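PDB 3BBL: regulatory protein of LacI family from Chloroflexus aggregans, which probably regulates transcription as a DNA-binding protein of the LacI family, its periplasmic-binding-protein-like core likely sensing a small effector molecule. Local coordinates for residues A[16-21]-A[196-201]; A[130-135]-A[163-168]. All coordinates share one frame; numbering follows the deposited sequence.

Contact 1: residues A[16-21]-A[196-201]; sequences PGQVNH and NDTMAI
Gly17 opens the contact by setting its carbonyl O 3.8 Å from Thr198 CG2, a van der Waals touch; the same oxygen takes a hydrogen bond from Tyr231 of the second subunit. Gln18 then sends its side chain across that of Thr198 at about a right angle: with CG anti to the backbone N, the bend at chi2 (68°) carries Gln18 CD to within 3.5 Å of Thr198 OG1. Beyond this crossing its amide meets that of Asn196 tip to tip, the two planes turned 59° apart. An alanine here would probably leave the Asn196 amide without its tip-to-tip neighbour and open a gap beside the Thr198 hydroxyl. At Val19 the contact is both polar and apolar: its backbone N-H makes a weak hydrogen bond to Thr198 OG1 (3.4 Å), fairly straight at 163°, while its CG2 rests 3.8 Å from Ile201 CD1. The loop that follows strand 6-9 is thereby laid against the first turn of helix 197-209, with Asn196 at the N-cap position. Phe170 of helix 170-181 packs against Thr198 and Ile201, and Asp197 ties this turn to Ala226 N and Ser238 OG.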
ATOM      1  N   PRO A  16       8.289  -7.788   1.924  1.00 67.28           N
ATOM      2  CA  PRO A  16       6.996  -8.374   2.279  1.00 67.25           C
ATOM      3  C   PRO A  16       6.893  -8.256   3.805  1.00 67.01           C
ATOM      4  O   PRO A  16       7.662  -8.892   4.537  1.00 67.73           O
ATOM      5  CB  PRO A  16       7.135  -9.816   1.799  1.00 67.64           C
ATOM      6  CG  PRO A  16       8.598 -10.099   2.026  1.00 67.77           C
ATOM      7  CD  PRO A  16       9.264  -8.824   1.538  1.00 67.57           C
ATOM      8  N   GLY A  17       5.977  -7.415   4.280  1.00 65.51           N
ATOM      9  CA  GLY A  17       5.828  -7.233   5.711  1.00 62.19           C
ATOM     10  C   GLY A  17       5.817  -5.774   6.119  1.00 61.13           C
ATOM     11  O   GLY A  17       5.708  -5.459   7.304  1.00 59.34           O
ATOM     12  N   GLN A  18       5.925  -4.879   5.138  1.00 60.51           N
ATOM     13  CA  GLN A  18       5.918  -3.447   5.425  1.00 59.79           C
ATOM     14  C   GLN A  18       4.500  -2.881   5.287  1.00 58.64           C
ATOM     15  O   GLN A  18       3.848  -3.035   4.253  1.00 56.77           O
ATOM     16  CB  GLN A  18       6.877  -2.704   4.492  1.00 60.24           C
ATOM     17  CG  GLN A  18       7.466  -1.444   5.112  1.00 62.18           C
ATOM     18  CD  GLN A  18       8.411  -1.744   6.268  1.00 62.50           C
ATOM     19  OE1 GLN A  18       8.847  -0.835   6.970  1.00 64.21           O
ATOM     20  NE2 GLN A  18       8.736  -3.022   6.462  1.00 62.48           N
ATOM     21  N   VAL A  19       4.045  -2.222   6.351  1.00 58.49           N
ATOM     22  CA  VAL A  19       2.708  -1.640   6.436  1.00 58.83           C
ATOM     23  C   VAL A  19       2.459  -0.452   5.486  1.00 58.93           C
ATOM     24  O   VAL A  19       1.316  -0.214   5.067  1.00 58.38           O
ATOM     25  CB  VAL A  19       2.420  -1.204   7.902  1.00 57.34           C
ATOM     26  CG1 VAL A  19       1.696   0.100   7.956  1.00 57.58           C
ATOM     27  CG2 VAL A  19       1.581  -2.216   8.554  1.00 56.93           C
ATOM     28  N   ASN A  20       3.506   0.298   5.149  1.00 59.67           N
ATOM     29  CA  ASN A  20       3.311   1.451   4.279  1.00 61.13           C
ATOM     30  C   ASN A  20       3.784   1.237   2.838  1.00 61.45           C
ATOM     31  O   ASN A  20       4.820   0.609   2.588  1.00 61.92           O
ATOM     32  CB  ASN A  20       3.994   2.676   4.895  1.00 61.50           C
ATOM     33  CG  ASN A  20       3.560   3.967   4.238  1.00 62.65           C
ATOM     34  OD1 ASN A  20       2.466   4.041   3.657  1.00 62.87           O
ATOM     35  ND2 ASN A  20       4.398   4.999   4.330  1.00 63.11           N
ATOM     36  N   HIS A  21       2.993   1.755   1.901  1.00 60.85           N
ATOM     37  CA  HIS A  21       3.281   1.668   0.472  1.00 59.57           C
ATOM     38  C   HIS A  21       2.944   3.013  -0.163  1.00 57.23           C
ATOM     39  O   HIS A  21       1.820   3.233  -0.623  1.00 57.28           O
ATOM     40  CB  HIS A  21       2.439   0.566  -0.176  1.00 61.42           C
ATOM     41  CG  HIS A  21       2.702  -0.798   0.380  1.00 64.17           C
ATOM     42  ND1 HIS A  21       3.214  -1.826  -0.383  1.00 65.79           N
ATOM     43  CD2 HIS A  21       2.543  -1.298   1.627  1.00 64.99           C
ATOM     44  CE1 HIS A  21       3.359  -2.900   0.371  1.00 66.37           C
ATOM     45  NE2 HIS A  21       2.960  -2.608   1.597  1.00 66.53           N
ATOM     46  N   ASN A 196       9.282   4.286  11.731  1.00 23.05           N
ATOM     47  CA  ASN A 196       8.252   3.920  10.762  1.00 25.64           C
ATOM     48  C   ASN A 196       7.113   3.267  11.533  1.00 25.36           C
ATOM     49  O   ASN A 196       7.301   2.859  12.675  1.00 27.00           O
ATOM     50  CB  ASN A 196       8.793   3.046   9.607  1.00 24.26           C
ATOM     51  CG  ASN A 196       9.003   1.596   9.974  1.00 27.11           C
ATOM     52  OD1 ASN A 196       9.508   0.825   9.158  1.00 28.58           O
ATOM     53  ND2 ASN A 196       8.627   1.210  11.176  1.00 27.22           N
ATOM     54  N   ASP A 197       5.927   3.210  10.941  1.00 24.51           N
ATOM     55  CA  ASP A 197       4.781   2.644  11.632  1.00 23.22           C
ATOM     56  C   ASP A 197       4.880   1.152  11.878  1.00 23.51           C
ATOM     57  O   ASP A 197       4.326   0.641  12.857  1.00 23.87           O
ATOM     58  CB  ASP A 197       3.490   2.962  10.881  1.00 24.76           C
ATOM     59  CG  ASP A 197       3.179   4.443  10.856  1.00 23.83           C
ATOM     60  OD1 ASP A 197       3.697   5.190  11.705  1.00 24.70           O
ATOM     61  OD2 ASP A 197       2.394   4.861   9.996  1.00 24.39           O
ATOM     62  N   THR A 198       5.584   0.443  11.008  1.00 23.94           N
ATOM     63  CA  THR A 198       5.737  -0.996  11.205  1.00 25.22           C
ATOM     64  C   THR A 198       6.389  -1.250  12.564  1.00 23.32           C
ATOM     65  O   THR A 198       5.963  -2.133  13.307  1.00 22.48           O
ATOM     66  CB  THR A 198       6.606  -1.619  10.109  1.00 26.91           C
ATOM     67  OG1 THR A 198       6.138  -1.174   8.835  1.00 31.21           O
ATOM     68  CG2 THR A 198       6.520  -3.128  10.162  1.00 27.55           C
HETATM   69  N   MSE A 199       7.422  -0.469  12.877  1.00 20.93           N
HETATM   70  CA  MSE A 199       8.120  -0.585  14.149  1.00 20.66           C
HETATM   71  C   MSE A 199       7.169  -0.251  15.292  1.00 20.80           C
HETATM   72  O   MSE A 199       7.116  -0.963  16.294  1.00 22.17           O
HETATM   73  CB  MSE A 199       9.330   0.349  14.190  1.00 17.67           C
HETATM   74  CG  MSE A 199      10.399  -0.031  13.207  1.00 12.86           C
HETATM   75 SE   MSE A 199      11.847   1.254  13.435  1.00 22.64          SE
HETATM   76  CE  MSE A 199      13.153   0.104  14.280  1.00  9.56           C
ATOM     77  N   ALA A 200       6.408   0.828  15.133  1.00 19.90           N
ATOM     78  CA  ALA A 200       5.456   1.244  16.161  1.00 18.20           C
ATOM     79  C   ALA A 200       4.433   0.145  16.475  1.00 18.87           C
ATOM     80  O   ALA A 200       4.020  -0.034  17.631  1.00 16.57           O
ATOM     81  CB  ALA A 200       4.745   2.502  15.722  1.00 14.61           C
ATOM     82  N   ILE A 201       4.033  -0.601  15.450  1.00 17.06           N
ATOM     83  CA  ILE A 201       3.066  -1.667  15.655  1.00 18.76           C
ATOM     84  C   ILE A 201       3.681  -2.760  16.529  1.00 18.41           C
ATOM     85  O   ILE A 201       3.017  -3.313  17.417  1.00 17.09           O
ATOM     86  CB  ILE A 201       2.559  -2.218  14.298  1.00 20.24           C
ATOM     87  CG1 ILE A 201       1.718  -1.132  13.609  1.00 19.81           C
ATOM     88  CG2 ILE A 201       1.704  -3.460  14.503  1.00 18.84           C
ATOM     89  CD1 ILE A 201       1.171  -1.509  12.248  1.00 20.68           C
TER

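Contact 2: residues A[130-135]-A[163-168]; sequences ILAWPE and ILRGEG
Arg165, paired with Ala132, carries its guanidinium to Trp133, the residue just past the end of strand 128-132, and Trp133 O accepts a hydrogen bond from Arg165 NH1 at 2.8 Å. The N-H is bent, at 136°, and the oxygen sits somewhat out of the guanidinium plane. The arginine chain is extended from CG to NE, and Arg165 CG passes 3.4 Å from Trp133 O. Glu135 CG covers one guanidinium face, over its centre; Glu135 OE2 is 4.3 Å from Arg165 NE, well out of the guanidinium plane, so the opposite charges probably attract without forming a salt bridge. The indole of Trp133 swings to the far end, where Trp133 CD1 approaches Gly166 O at 3.4 Å. Leu164 makes two of the three main-chain bonds of the parallel pairing, Leu164 N to Ile130 O (3.2 Å) and Ala132 N to Leu164 O (2.7 Å), and Gly166 N adds the third, to Ala132 O. These close the beta-alpha-beta unit built round helix 138-153. Backbone pairing thus fixes the register, whereas the buried Trp133 NE1 has no partner in the model and the indole sits by packing, with Arg143, Leu195 and Asn196 also against it.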
ATOM      1  N   ILE A 130      13.670   5.913  21.535  1.00 15.97           N
ATOM      2  CA  ILE A 130      13.443   5.887  20.098  1.00 17.39           C
ATOM      3  C   ILE A 130      13.965   4.608  19.437  1.00 18.38           C
ATOM      4  O   ILE A 130      15.053   4.113  19.752  1.00 18.27           O
ATOM      5  CB  ILE A 130      14.095   7.130  19.416  1.00 19.07           C
ATOM      6  CG1 ILE A 130      13.760   7.148  17.924  1.00 14.81           C
ATOM      7  CG2 ILE A 130      15.612   7.140  19.669  1.00 14.47           C
ATOM      8  CD1 ILE A 130      14.273   8.384  17.206  1.00 14.37           C
ATOM      9  N   LEU A 131      13.157   4.071  18.535  1.00 18.14           N
ATOM     10  CA  LEU A 131      13.515   2.885  17.779  1.00 19.28           C
ATOM     11  C   LEU A 131      14.023   3.444  16.451  1.00 19.55           C
ATOM     12  O   LEU A 131      13.251   3.841  15.584  1.00 19.15           O
ATOM     13  CB  LEU A 131      12.283   2.000  17.587  1.00 19.48           C
ATOM     14  CG  LEU A 131      11.587   1.644  18.908  1.00 20.31           C
ATOM     15  CD1 LEU A 131      10.505   0.601  18.659  1.00 20.45           C
ATOM     16  CD2 LEU A 131      12.608   1.130  19.911  1.00 18.78           C
ATOM     17  N   ALA A 132      15.342   3.495  16.314  1.00 21.26           N
ATOM     18  CA  ALA A 132      15.970   4.058  15.128  1.00 21.85           C
ATOM     19  C   ALA A 132      16.577   3.029  14.178  1.00 23.68           C
ATOM     20  O   ALA A 132      16.516   1.820  14.416  1.00 23.65           O
ATOM     21  CB  ALA A 132      17.030   5.061  15.560  1.00 20.88           C
ATOM     22  N   TRP A 133      17.180   3.530  13.104  1.00 24.79           N
ATOM     23  CA  TRP A 133      17.790   2.683  12.087  1.00 25.85           C
ATOM     24  C   TRP A 133      19.316   2.726  12.140  1.00 27.53           C
ATOM     25  O   TRP A 133      19.897   3.518  12.878  1.00 25.76           O
ATOM     26  CB  TRP A 133      17.310   3.125  10.697  1.00 24.44           C
ATOM     27  CG  TRP A 133      15.841   2.990  10.481  1.00 24.07           C
ATOM     28  CD1 TRP A 133      14.981   2.202  11.183  1.00 23.77           C
ATOM     29  CD2 TRP A 133      15.059   3.623   9.457  1.00 25.07           C
ATOM     30  NE1 TRP A 133      13.713   2.303  10.666  1.00 24.33           N
ATOM     31  CE2 TRP A 133      13.732   3.168   9.606  1.00 23.73           C
ATOM     32  CE3 TRP A 133      15.354   4.528   8.429  1.00 24.26           C
ATOM     33  CZ2 TRP A 133      12.694   3.587   8.762  1.00 24.02           C
ATOM     34  CZ3 TRP A 133      14.321   4.945   7.591  1.00 25.84           C
ATOM     35  CH2 TRP A 133      13.008   4.473   7.765  1.00 23.75           C
ATOM     36  N   PRO A 134      19.986   1.870  11.347  1.00 30.44           N
ATOM     37  CA  PRO A 134      21.454   1.828  11.316  1.00 32.15           C
ATOM     38  C   PRO A 134      22.062   3.171  10.931  1.00 34.12           C
ATOM     39  O   PRO A 134      21.394   4.010  10.331  1.00 32.64           O
ATOM     40  CB  PRO A 134      21.742   0.741  10.288  1.00 31.54           C
ATOM     41  CG  PRO A 134      20.583  -0.180  10.448  1.00 31.04           C
ATOM     42  CD  PRO A 134      19.424   0.781  10.528  1.00 29.25           C
ATOM     43  N   GLU A 135      23.338   3.355  11.263  1.00 38.17           N
ATOM     44  CA  GLU A 135      24.052   4.605  10.992  1.00 42.11           C
ATOM     45  C   GLU A 135      24.272   4.925   9.519  1.00 42.64           C
ATOM     46  O   GLU A 135      24.482   6.086   9.162  1.00 42.66           O
ATOM     47  CB  GLU A 135      25.409   4.599  11.693  1.00 45.88           C
ATOM     48  CG  GLU A 135      25.367   4.144  13.140  1.00 51.41           C
ATOM     49  CD  GLU A 135      26.697   4.338  13.836  1.00 55.38           C
ATOM     50  OE1 GLU A 135      27.732   3.913  13.276  1.00 57.48           O
ATOM     51  OE2 GLU A 135      26.707   4.911  14.946  1.00 57.64           O
ATOM     52  N   ILE A 163      18.329   4.552  22.806  1.00 22.93           N
ATOM     53  CA  ILE A 163      18.447   4.701  21.367  1.00 23.33           C
ATOM     54  C   ILE A 163      18.813   3.347  20.808  1.00 23.31           C
ATOM     55  O   ILE A 163      19.965   2.942  20.857  1.00 24.88           O
ATOM     56  CB  ILE A 163      19.535   5.734  21.000  1.00 23.27           C
ATOM     57  CG1 ILE A 163      19.172   7.087  21.601  1.00 22.00           C
ATOM     58  CG2 ILE A 163      19.659   5.861  19.487  1.00 22.42           C
ATOM     59  CD1 ILE A 163      20.194   8.167  21.337  1.00 23.35           C
ATOM     60  N   LEU A 164      17.823   2.641  20.284  1.00 23.08           N
ATOM     61  CA  LEU A 164      18.058   1.311  19.741  1.00 24.05           C
ATOM     62  C   LEU A 164      17.984   1.345  18.215  1.00 24.74           C
ATOM     63  O   LEU A 164      16.994   1.788  17.641  1.00 24.99           O
ATOM     64  CB  LEU A 164      17.026   0.334  20.320  1.00 22.96           C
ATOM     65  CG  LEU A 164      16.834   0.432  21.845  1.00 24.25           C
ATOM     66  CD1 LEU A 164      15.824  -0.596  22.297  1.00 24.51           C
ATOM     67  CD2 LEU A 164      18.157   0.210  22.567  1.00 23.68           C
ATOM     68  N   ARG A 165      19.047   0.884  17.566  1.00 25.84           N
ATOM     69  CA  ARG A 165      19.125   0.877  16.109  1.00 24.81           C
ATOM     70  C   ARG A 165      18.922  -0.511  15.526  1.00 25.58           C
ATOM     71  O   ARG A 165      19.454  -1.492  16.035  1.00 24.73           O
ATOM     72  CB  ARG A 165      20.483   1.410  15.670  1.00 25.84           C
ATOM     73  CG  ARG A 165      20.762   2.842  16.065  1.00 26.60           C
ATOM     74  CD  ARG A 165      22.216   3.147  15.776  1.00 30.55           C
ATOM     75  NE  ARG A 165      22.587   4.538  16.007  1.00 30.24           N
ATOM     76  CZ  ARG A 165      22.348   5.526  15.157  1.00 31.91           C
ATOM     77  NH1 ARG A 165      21.726   5.286  14.007  1.00 29.28           N
ATOM     78  NH2 ARG A 165      22.754   6.753  15.453  1.00 32.08           N
ATOM     79  N   GLY A 166      18.163  -0.578  14.438  1.00 25.65           N
ATOM     80  CA  GLY A 166      17.889  -1.847  13.795  1.00 24.84           C
ATOM     81  C   GLY A 166      16.996  -1.689  12.577  1.00 26.85           C
ATOM     82  O   GLY A 166      16.637  -0.573  12.186  1.00 25.70           O
ATOM     83  N   GLU A 167      16.638  -2.813  11.970  1.00 27.92           N
ATOM     84  CA  GLU A 167      15.776  -2.806  10.797  1.00 29.44           C
ATOM     85  C   GLU A 167      14.358  -2.352  11.135  1.00 28.52           C
ATOM     86  O   GLU A 167      13.809  -2.701  12.182  1.00 28.20           O
ATOM     87  CB  GLU A 167      15.728  -4.201  10.185  1.00 33.14           C
ATOM     88  CG  GLU A 167      17.088  -4.709   9.763  1.00 40.17           C
ATOM     89  CD  GLU A 167      17.741  -3.809   8.728  1.00 45.53           C
ATOM     90  OE1 GLU A 167      18.989  -3.695   8.740  1.00 48.26           O
ATOM     91  OE2 GLU A 167      17.006  -3.219   7.900  1.00 48.41           O
ATOM     92  N   GLY A 168      13.764  -1.586  10.230  1.00 26.86           N
ATOM     93  CA  GLY A 168      12.421  -1.093  10.450  1.00 24.58           C
ATOM     94  C   GLY A 168      11.337  -2.131  10.278  1.00 22.83           C
ATOM     95  O   GLY A 168      10.453  -1.958   9.460  1.00 23.42           O
TER
HETATM   96  O   HOH W   1      20.464   6.187  11.191  1.00 28.33           O

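Overall arrangement
Contact 1 is buried and small, while contact 2, with about twice the buried surface, runs from the buried strand 128-132 to a partly exposed edge strand and exposed turn residues. Here the adjacent strands share main-chain bonds, while the loop and helix of contact 1 meet mainly through side chains, with one weak bond from a backbone N-H. Met228 of the second subunit packs on Val19 and Ile201, whereas no other chain touches contact 2. Helix 170-181 packs against both contacts, through Thr198 and Ile201 in one and Leu131 and Leu164 in the other. They also touch, selenomethionine Met199 SE lying 3.5 Å from Trp133 NE1, and contact 2 is nested within the chain loop closed by contact 1.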